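Local coordinates for porin (PDB 2POR), which forms channels in the outer membrane, one per barrel of a homotrimer, through which small hydrophilic solutes of up to about 0.6 kDa diffuse passively, at the interface of chains A and B. Sequence-based numbering; all coordinates share one arbitrary frame. Chains: chain A/B, Porin.

The interface of chains A and B. Residues chain A 31-33, 41-43; chain B 273-275, 299-301.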
# COMPACT_ATOMS: atom_id res chain seq x y z
N MET A 31 -14.14 2.54 9.12
CA MET A 31 -14.02 3.67 10.02
C MET A 31 -15.39 4.23 10.25
O MET A 31 -16.20 4.27 9.32
CB MET A 31 -13.12 4.73 9.42
CG MET A 31 -11.74 4.14 9.19
SD MET A 31 -10.51 5.38 8.79
CE MET A 31 -10.93 5.62 7.11
N SER A 32 -15.73 4.62 11.49
CA SER A 32 -17.09 5.12 11.77
C SER A 32 -17.12 6.14 12.90
O SER A 32 -16.15 6.22 13.68
CB SER A 32 -18.03 3.95 12.10
OG SER A 32 -17.41 3.10 13.06
N GLY A 33 -18.19 6.94 12.85
CA GLY A 33 -18.41 8.00 13.82
C GLY A 33 -19.86 8.47 13.77
O GLY A 33 -20.63 8.07 12.89
N PHE A 41 -21.34 8.79 10.08
CA PHE A 41 -20.39 9.02 9.01
C PHE A 41 -19.38 7.91 9.02
O PHE A 41 -19.26 7.18 10.03
CB PHE A 41 -19.76 10.39 9.21
CG PHE A 41 -18.98 10.68 10.50
CD1 PHE A 41 -17.64 10.38 10.61
CD2 PHE A 41 -19.62 11.34 11.54
CE1 PHE A 41 -16.92 10.72 11.74
CE2 PHE A 41 -18.90 11.69 12.68
CZ PHE A 41 -17.56 11.38 12.77
N GLY A 42 -18.65 7.71 7.94
CA GLY A 42 -17.69 6.64 7.93
C GLY A 42 -16.88 6.66 6.62
O GLY A 42 -17.09 7.55 5.80
N ALA A 43 -15.99 5.70 6.50
CA ALA A 43 -15.15 5.54 5.32
C ALA A 43 -14.61 4.11 5.35
O ALA A 43 -14.49 3.50 6.42
CB ALA A 43 -13.99 6.53 5.38
N GLY B 273 -18.25 14.80 17.47
CA GLY B 273 -18.08 13.40 17.16
C GLY B 273 -16.93 13.15 16.18
O GLY B 273 -16.66 12.00 15.86
N GLY B 274 -16.20 14.19 15.76
CA GLY B 274 -15.08 14.08 14.81
C GLY B 274 -15.47 14.61 13.42
O GLY B 274 -14.70 14.40 12.49
N ALA B 275 -16.61 15.26 13.23
CA ALA B 275 -17.05 15.74 11.94
C ALA B 275 -17.21 17.25 11.95
O ALA B 275 -17.60 17.83 12.97
CB ALA B 275 -18.38 15.12 11.56
N PHE B 299 -13.71 14.40 8.42
CA PHE B 299 -14.03 13.43 9.46
C PHE B 299 -12.75 12.96 10.10
O PHE B 299 -11.72 12.83 9.42
CB PHE B 299 -14.72 12.24 8.85
CG PHE B 299 -16.02 12.50 8.12
CD1 PHE B 299 -17.00 13.31 8.66
CD2 PHE B 299 -16.24 11.90 6.90
CE1 PHE B 299 -18.19 13.51 7.99
CE2 PHE B 299 -17.44 12.11 6.25
CZ PHE B 299 -18.42 12.91 6.79
N LYS B 300 -12.72 12.71 11.39
CA LYS B 300 -11.55 12.14 12.04
C LYS B 300 -12.05 10.85 12.69
O LYS B 300 -13.22 10.79 13.13
CB LYS B 300 -11.05 13.05 13.11
CG LYS B 300 -10.50 14.33 12.55
CD LYS B 300 -9.42 14.90 13.47
CE LYS B 300 -9.93 15.54 14.76
NZ LYS B 300 -8.83 16.13 15.51
N PHE B 301 -11.22 9.81 12.74
CA PHE B 301 -11.63 8.50 13.18
C PHE B 301 -10.62 7.92 14.14
O PHE B 301 -9.48 8.41 14.19
CB PHE B 301 -11.78 7.46 12.06
CG PHE B 301 -12.79 7.88 11.02
CD1 PHE B 301 -14.14 7.78 11.26
CD2 PHE B 301 -12.35 8.36 9.79
CE1 PHE B 301 -15.07 8.13 10.30
CE2 PHE B 301 -13.30 8.71 8.83
CZ PHE B 301 -14.65 8.60 9.07
OXT PHE B 301 -11.00 6.99 14.86
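A:Phe41 and B:Phe301 reach past each other in opposite directions across the subunit boundary, each with its ring set against the partner chain. The ring carbon CD1 of A:Phe41 lies 3.4 Å from CE1 of B:Phe301, whose CZ tip sits in the plane of the A:Phe41 ring at its edge. One face of A:Phe41 is taken by B:Phe299 of strand 292-300: CD1 of the latter stands near the rim, 3.6 Å from CD1 of A:Phe41. In return, CB of A:Phe41 rests over the face of the B:Phe299 ring, 3.9 Å from its centroid, a CH-pi contact. The far end of the A:Phe41 ring reaches the B:Gly273 loop and the start of strand 275-284, where CZ comes within 3.3 Å of the carbonyl O of B:Gly273 and CE2 within 3.6 Å of the methyl CB of B:Ala275. With CG between the backbone N and the carbonyl carbon (chi1 60°), the A:Phe41 ring is set with one face toward B:Phe299 and the rim of the other over the carbonyl carbon of A:Gly33 in its own chain.

B:Phe301, the C-terminal residue, turns its ring toward strands 19-34 and 40-46 of chain A. A:Met31 meets it at about a right angle, with CB over the middle of one face, 3.6 Å from the ring centroid, and SD beside CD2. The carbonyl O of A:Ser32 lies at the ring's edge, in plane. CA of A:Gly42, a residue with no side chain, lies 3.8 Å from CZ, so the backbone itself meets the ring tip.

The same methyl of B:Ala275 also lies at the edge of the B:Phe299 ring, in its plane, so it abuts both A:Phe41 and the ring that A:Phe41 packs on. No polar atom bonds across this patch, so contact here is by apolar and aromatic packing. In the homotrimer it joins the C-terminal end of one barrel to the wall of its neighbour, one part of the subunit interface that holds the channels together.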